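Local coordinates for protein putative L-alanine-DL-glutamate epimerase (Burkholderia xenovorans LB400, PDB 3SN4) that binds magnesium and 2-oxoglutarate in an enolase-superfamily barrel and probably acts as a racemase or epimerase, at residues D240-E245 with N338-E343; V286-V291 with N314-N319. All coordinates share one frame; numbering follows the deposited sequence.

Contact 1 of 2, residues D240-E245 with N338-E343. With MG (magnesium ion), chain B; AKG (2-oxoglutaric acid), chain C.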
loop_
_atom_site.group_PDB
_atom_site.type_symbol
_atom_site.label_atom_id
_atom_site.label_comp_id
_atom_site.label_asym_id
_atom_site.label_seq_id
_atom_site.Cartn_x
_atom_site.Cartn_y
_atom_site.Cartn_z
ATOM N N ASP A 240 -31.510 5.951 -14.966
ATOM C CA ASP A 240 -31.225 4.518 -14.979
ATOM C C ASP A 240 -30.357 4.210 -16.194
ATOM O O ASP A 240 -30.851 4.091 -17.309
ATOM C CB ASP A 240 -32.525 3.702 -15.017
ATOM C CG ASP A 240 -32.272 2.210 -15.128
ATOM O OD1 ASP A 240 -31.224 1.732 -14.612
ATOM O OD2 ASP A 240 -33.132 1.519 -15.728
ATOM N N LEU A 241 -29.056 4.117 -15.971
ATOM C CA LEU A 241 -28.096 3.881 -17.051
ATOM C C LEU A 241 -27.459 2.490 -16.921
ATOM O O LEU A 241 -27.008 2.118 -15.836
ATOM C CB LEU A 241 -27.047 4.999 -17.051
ATOM C CG LEU A 241 -27.645 6.412 -17.219
ATOM C CD1 LEU A 241 -26.623 7.545 -17.007
ATOM C CD2 LEU A 241 -28.258 6.499 -18.597
ATOM N N PHE A 242 -27.478 1.724 -18.019
ATOM C CA PHE A 242 -26.868 0.385 -18.122
ATOM C C PHE A 242 -25.349 0.468 -17.864
ATOM O O PHE A 242 -24.793 -0.332 -17.102
ATOM C CB PHE A 242 -27.197 -0.177 -19.517
ATOM C CG PHE A 242 -26.671 -1.554 -19.803
ATOM C CD1 PHE A 242 -27.490 -2.661 -19.701
ATOM C CD2 PHE A 242 -25.381 -1.738 -20.256
ATOM C CE1 PHE A 242 -27.014 -3.949 -20.013
ATOM C CE2 PHE A 242 -24.898 -3.013 -20.564
ATOM C CZ PHE A 242 -25.711 -4.110 -20.468
ATOM N N TRP A 243 -24.696 1.429 -18.508
ATOM C CA TRP A 243 -23.351 1.842 -18.138
ATOM C C TRP A 243 -23.060 3.246 -18.597
ATOM O O TRP A 243 -23.769 3.780 -19.450
ATOM C CB TRP A 243 -22.271 0.863 -18.611
ATOM C CG TRP A 243 -21.849 0.891 -20.048
ATOM C CD1 TRP A 243 -21.630 1.977 -20.844
ATOM C CD2 TRP A 243 -21.513 -0.250 -20.835
ATOM N NE1 TRP A 243 -21.217 1.578 -22.096
ATOM C CE2 TRP A 243 -21.121 0.210 -22.103
ATOM C CE3 TRP A 243 -21.531 -1.626 -20.593
ATOM C CZ2 TRP A 243 -20.757 -0.650 -23.124
ATOM C CZ3 TRP A 243 -21.167 -2.479 -21.613
ATOM C CH2 TRP A 243 -20.773 -1.984 -22.859
ATOM N N VAL A 244 -22.024 3.835 -17.995
ATOM C CA VAL A 244 -21.410 5.061 -18.480
ATOM C C VAL A 244 -19.974 4.724 -18.855
ATOM O O VAL A 244 -19.212 4.183 -18.050
ATOM C CB VAL A 244 -21.421 6.177 -17.455
ATOM C CG1 VAL A 244 -20.836 7.468 -18.052
ATOM C CG2 VAL A 244 -22.846 6.447 -16.930
ATOM N N GLU A 245 -19.639 5.037 -20.096
ATOM C CA GLU A 245 -18.400 4.647 -20.711
ATOM C C GLU A 245 -17.479 5.838 -20.707
ATOM O O GLU A 245 -17.853 6.938 -21.137
ATOM C CB GLU A 245 -18.697 4.188 -22.126
ATOM C CG GLU A 245 -17.599 3.426 -22.860
ATOM C CD GLU A 245 -18.153 2.778 -24.140
ATOM O OE1 GLU A 245 -17.391 2.625 -25.094
ATOM O OE2 GLU A 245 -19.356 2.440 -24.200
ATOM N N ASN A 338 -17.445 -14.832 -19.934
ATOM C CA ASN A 338 -17.692 -13.589 -19.199
ATOM C C ASN A 338 -18.029 -12.444 -20.137
ATOM O O ASN A 338 -17.337 -11.447 -20.174
ATOM C CB ASN A 338 -16.496 -13.239 -18.284
ATOM C CG ASN A 338 -15.147 -13.193 -19.017
ATOM O OD1 ASN A 338 -14.816 -14.092 -19.787
ATOM N ND2 ASN A 338 -14.330 -12.166 -18.716
ATOM N N LEU A 339 -19.106 -12.613 -20.904
ATOM C CA LEU A 339 -19.511 -11.655 -21.932
ATOM C C LEU A 339 -20.636 -10.752 -21.423
ATOM O O LEU A 339 -21.734 -11.231 -21.110
ATOM C CB LEU A 339 -19.984 -12.395 -23.189
ATOM C CG LEU A 339 -20.457 -11.495 -24.352
ATOM C CD1 LEU A 339 -19.283 -10.856 -25.025
ATOM C CD2 LEU A 339 -21.266 -12.273 -25.338
ATOM N N ARG A 340 -20.386 -9.447 -21.373
ATOM C CA ARG A 340 -21.405 -8.516 -20.867
ATOM C C ARG A 340 -22.580 -8.349 -21.840
ATOM O O ARG A 340 -23.743 -8.453 -21.458
ATOM C CB ARG A 340 -20.797 -7.147 -20.571
ATOM C CG ARG A 340 -21.772 -6.162 -19.894
ATOM C CD ARG A 340 -22.262 -6.726 -18.600
ATOM N NE ARG A 340 -23.397 -6.018 -18.013
ATOM C CZ ARG A 340 -24.686 -6.271 -18.274
ATOM N NH1 ARG A 340 -25.067 -7.198 -19.155
ATOM N NH2 ARG A 340 -25.614 -5.550 -17.655
ATOM N N ILE A 341 -22.220 -8.066 -23.087
ATOM C CA ILE A 341 -23.141 -7.720 -24.175
ATOM C C ILE A 341 -22.260 -7.437 -25.407
ATOM O O ILE A 341 -21.044 -7.248 -25.258
ATOM C CB ILE A 341 -23.971 -6.464 -23.806
ATOM C CG1 ILE A 341 -25.129 -6.236 -24.778
ATOM C CG2 ILE A 341 -23.075 -5.234 -23.736
ATOM C CD1 ILE A 341 -26.192 -5.242 -24.233
HETATM N N MSE A 342 -22.846 -7.374 -26.603
HETATM C CA MSE A 342 -22.099 -6.983 -27.796
HETATM C C MSE A 342 -22.591 -5.693 -28.414
HETATM O O MSE A 342 -23.797 -5.463 -28.563
HETATM C CB MSE A 342 -22.139 -8.044 -28.887
HETATM C CG MSE A 342 -21.233 -7.629 -30.107
HETATM SE SE MSE A 342 -20.820 -9.147 -31.021
HETATM C CE MSE A 342 -20.499 -8.311 -32.796
ATOM N N GLU A 343 -21.629 -4.861 -28.793
ATOM C CA GLU A 343 -21.914 -3.599 -29.470
ATOM C C GLU A 343 -22.174 -3.871 -30.934
ATOM O O GLU A 343 -21.495 -4.668 -31.566
ATOM C CB GLU A 343 -20.719 -2.667 -29.384
ATOM C CG GLU A 343 -20.924 -1.318 -30.057
ATOM C CD GLU A 343 -19.775 -0.349 -29.843
ATOM O OE1 GLU A 343 -18.636 -0.801 -29.556
ATOM O OE2 GLU A 343 -20.031 0.877 -29.947
HETATM MG MG MG B . -16.739 3.994 -26.552
HETATM C C1 AKG C . -17.590 3.169 -29.215
HETATM O O1 AKG C . -17.993 2.547 -30.240
HETATM O O2 AKG C . -17.955 2.807 -28.052
HETATM C C2 AKG C . -16.650 4.316 -29.350
HETATM O O5 AKG C . -16.384 5.021 -28.379
HETATM C C3 AKG C . -15.908 4.641 -30.624
HETATM C C4 AKG C . -16.476 5.714 -31.571
HETATM C C5 AKG C . -16.844 7.103 -31.076
HETATM O O3 AKG C . -17.912 7.215 -30.427
HETATM O O4 AKG C . -16.113 8.091 -31.383
HETATM O O HOH W 1 -25.006 -2.928 -16.411
HETATM O O HOH W 2 -15.615 5.163 -25.311
#
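Phe242 and Arg340 reach for each other from opposite directions, and Phe242 CZ sits over one face of the guanidinium, toward its rim, 3.2 Å from Arg340 CZ. The two planes are 39° apart, so this is a tilted approach and not a flat stack. A bend at chi2 (59°) brings the guanidinium over to Phe242. A water joins Arg340 NH2, at 3.0 Å, to Phe242 O. Arg340 NE forms a salt bridge with Glu227 of the second subunit, whose Lys231 makes a cation-pi contact with Phe242. Deeper in, Trp243 slides past Arg340, whose CG lies at the indole edge, while Ile341 divides its branches: CG2 rests 4.0 Å from Trp243 CZ3 and CD1 reaches Phe242 CZ. At its other end the indole donates from Trp243 NE1 to Glu245 OE2 (2.9 Å), a bent bond (135° at the hydrogen) on the anti side of a carboxylate that also pairs with Lys163. This second-shell bond should steady Glu245, leaving OE1 to bind magnesium at 2.1 Å beside 2-oxoglutarate. With Asp219 and Glu269, Glu245 completes the acidic metal-binding trio at the C-terminal ends of successive barrel strands, the hallmark of the enolase superfamily.

Contact 2 of 2, residues V286-V291 with N314-N319; sequences VDVAIV and NVAPHN. With AKG (2-oxoglutaric acid), chain C.
Ala316 sits opposite Ile290 and hydrogen-bonds to the flanking Ala289 and Val291 in the tightest part of this contact, where two parallel strands lie side by side. Ala316 N donates to Ala289 O at 3.0 Å, and Val291 N returns a bond to Ala316 O at 2.9 Å, so one residue of strand 314-317 is gripped through both its amide and its carbonyl. His318 N continues the ladder to Val291 O, although it sits 43° above that carbonyl's plane. Side chains alternate across the sheet. Ala289, Val291 and Val315 share one face, with Val291 CG2 packed 4.0 Å from Val315 CB and Phe277 of helix 273-282 covering Val291 and Ala289. Val288, Ile290 and Ala316 point the other way, into the barrel, where they meet Trp243.

The start of the pair is looser. Ala289 N to Asn314 O stretches to 3.2 Å, and one step earlier the strands have parted enough for a water to span them, donating to Asp287 O at 2.6 Å and accepting from Asn314 N. The side-chain amide of Asn314 turns away to Ala188 and Lys225 of the second subunit, while Asp287 pairs with Arg258 and the backbone of Ile265.

At the opposite end the histidine leaves the strand. Its CG lies anti to the backbone N (chi1 -166°), carrying the imidazole past Ile290 CG2, which touches His318 CB, and towards the ligand. O1 of 2-oxoglutarate lies at the ring edge, 3.2 Å from His318 NE2, while ND1 is hydrogen-bonded to Asp292, which would hold the ring's rotation. Strand 288-291, the intervening helices and strand 314-317 form a beta-alpha-beta unit of the TIM-type barrel, with its C-terminal strand end opening on the active site, as in other enolase-superfamily enzymes.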
loop_
_atom_site.group_PDB
_atom_site.type_symbol
_atom_site.label_atom_id
_atom_site.label_comp_id
_atom_site.label_asym_id
_atom_site.label_seq_id
_atom_site.Cartn_x
_atom_site.Cartn_y
_atom_site.Cartn_z
ATOM N N VAL A 286 -13.073 -0.290 -13.200
ATOM C CA VAL A 286 -14.205 -0.599 -14.102
ATOM C C VAL A 286 -15.166 -1.686 -13.607
ATOM O O VAL A 286 -14.785 -2.663 -12.938
ATOM C CB VAL A 286 -13.735 -0.991 -15.542
ATOM C CG1 VAL A 286 -12.982 0.165 -16.246
ATOM C CG2 VAL A 286 -12.929 -2.300 -15.555
ATOM N N ASP A 287 -16.428 -1.505 -13.988
ATOM C CA ASP A 287 -17.430 -2.570 -13.905
ATOM C C ASP A 287 -17.303 -3.511 -15.100
ATOM O O ASP A 287 -17.371 -4.741 -14.941
ATOM C CB ASP A 287 -18.844 -1.967 -13.857
ATOM C CG ASP A 287 -19.148 -1.287 -12.538
ATOM O OD1 ASP A 287 -19.611 -1.975 -11.634
ATOM O OD2 ASP A 287 -18.933 -0.060 -12.380
ATOM N N VAL A 288 -17.186 -2.930 -16.303
ATOM C CA VAL A 288 -17.058 -3.665 -17.554
ATOM C C VAL A 288 -15.821 -3.249 -18.364
ATOM O O VAL A 288 -15.585 -2.068 -18.534
ATOM C CB VAL A 288 -18.304 -3.404 -18.412
ATOM C CG1 VAL A 288 -18.180 -4.084 -19.740
ATOM C CG2 VAL A 288 -19.566 -3.877 -17.656
ATOM N N ALA A 289 -15.057 -4.222 -18.860
ATOM C CA ALA A 289 -13.924 -3.975 -19.734
ATOM C C ALA A 289 -14.333 -4.146 -21.184
ATOM O O ALA A 289 -14.764 -5.230 -21.613
ATOM C CB ALA A 289 -12.739 -4.899 -19.414
ATOM N N ILE A 290 -14.195 -3.072 -21.947
ATOM C CA ILE A 290 -14.442 -3.094 -23.389
ATOM C C ILE A 290 -13.140 -3.534 -24.042
ATOM O O ILE A 290 -12.083 -2.991 -23.747
ATOM C CB ILE A 290 -14.924 -1.732 -23.892
ATOM C CG1 ILE A 290 -16.312 -1.439 -23.257
ATOM C CG2 ILE A 290 -15.055 -1.714 -25.437
ATOM C CD1 ILE A 290 -16.796 0.019 -23.345
ATOM N N VAL A 291 -13.208 -4.549 -24.895
ATOM C CA VAL A 291 -12.015 -5.072 -25.534
ATOM C C VAL A 291 -12.150 -4.859 -27.030
ATOM O O VAL A 291 -13.145 -5.272 -27.629
ATOM C CB VAL A 291 -11.818 -6.574 -25.234
ATOM C CG1 VAL A 291 -10.553 -7.117 -25.897
ATOM C CG2 VAL A 291 -11.787 -6.831 -23.732
ATOM N N ASN A 314 -16.795 -8.842 -16.531
ATOM C CA ASN A 314 -17.324 -9.181 -17.848
ATOM C C ASN A 314 -16.837 -8.186 -18.903
ATOM O O ASN A 314 -16.599 -6.992 -18.610
ATOM C CB ASN A 314 -18.842 -9.248 -17.835
ATOM C CG ASN A 314 -19.378 -10.501 -17.128
ATOM O OD1 ASN A 314 -18.642 -11.449 -16.832
ATOM N ND2 ASN A 314 -20.672 -10.484 -16.829
ATOM N N VAL A 315 -16.667 -8.700 -20.124
ATOM C CA VAL A 315 -16.141 -7.917 -21.236
ATOM C C VAL A 315 -17.164 -7.698 -22.343
ATOM O O VAL A 315 -18.110 -8.472 -22.500
ATOM C CB VAL A 315 -14.865 -8.560 -21.822
ATOM C CG1 VAL A 315 -13.797 -8.691 -20.739
ATOM C CG2 VAL A 315 -15.162 -9.880 -22.461
ATOM N N ALA A 316 -16.944 -6.646 -23.109
ATOM C CA ALA A 316 -17.764 -6.294 -24.250
ATOM C C ALA A 316 -16.871 -5.949 -25.422
ATOM O O ALA A 316 -16.008 -5.080 -25.311
ATOM C CB ALA A 316 -18.667 -5.094 -23.891
ATOM N N PRO A 317 -17.070 -6.606 -26.571
ATOM C CA PRO A 317 -16.296 -6.187 -27.746
ATOM C C PRO A 317 -16.626 -4.786 -28.222
ATOM O O PRO A 317 -17.812 -4.350 -28.203
ATOM C CB PRO A 317 -16.686 -7.194 -28.833
ATOM C CG PRO A 317 -17.828 -7.903 -28.348
ATOM C CD PRO A 317 -18.054 -7.649 -26.893
ATOM N N HIS A 318 -15.579 -4.100 -28.655
ATOM C CA HIS A 318 -15.697 -2.819 -29.329
ATOM C C HIS A 318 -15.957 -3.082 -30.797
ATOM O O HIS A 318 -15.112 -3.654 -31.485
ATOM C CB HIS A 318 -14.384 -2.072 -29.177
ATOM C CG HIS A 318 -14.465 -0.631 -29.522
ATOM N ND1 HIS A 318 -13.356 0.099 -29.888
ATOM C CD2 HIS A 318 -15.523 0.215 -29.587
ATOM C CE1 HIS A 318 -13.722 1.348 -30.125
ATOM N NE2 HIS A 318 -15.034 1.441 -29.962
ATOM N N ASN A 319 -17.120 -2.662 -31.276
ATOM C CA ASN A 319 -17.559 -3.012 -32.615
ATOM C C ASN A 319 -18.356 -1.879 -33.217
ATOM O O ASN A 319 -19.560 -1.747 -32.939
ATOM C CB ASN A 319 -18.427 -4.268 -32.534
ATOM C CG ASN A 319 -18.809 -4.799 -33.877
ATOM O OD1 ASN A 319 -17.944 -5.018 -34.735
ATOM N ND2 ASN A 319 -20.110 -5.020 -34.080
HETATM C C1 AKG C . -17.590 3.169 -29.215
HETATM O O1 AKG C . -17.993 2.547 -30.240
HETATM O O2 AKG C . -17.955 2.807 -28.052
HETATM C C2 AKG C . -16.650 4.316 -29.350
HETATM O O5 AKG C . -16.384 5.021 -28.379
HETATM C C3 AKG C . -15.908 4.641 -30.624
HETATM C C4 AKG C . -16.476 5.714 -31.571
HETATM C C5 AKG C . -16.844 7.103 -31.076
HETATM O O3 AKG C . -17.912 7.215 -30.427
HETATM O O4 AKG C . -16.113 8.091 -31.383
HETATM O O HOH W 3 -18.707 -6.935 -15.161
#

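How the contacts relate
Both contacts are buried in the same barrel domain and both reach 2-oxoglutarate, yet they illustrate different ways of building a core. Contact 2 is mainly backbone work, neighbouring strands laced by amide bonds; contact 1 has no direct hydrogen bond across it and relies on aromatic, aliphatic and guanidinium groups, with one bridging water. The two adjoin: Arg340 N lies 2.7 Å from Val315 O, a probable hydrogen bond that ties 338-343 to the edge of strand 314-317, while Ile290 packs on the Glu245 carboxylate within the barrel. Each contact also runs from the second subunit at one end to the ligand site at the other.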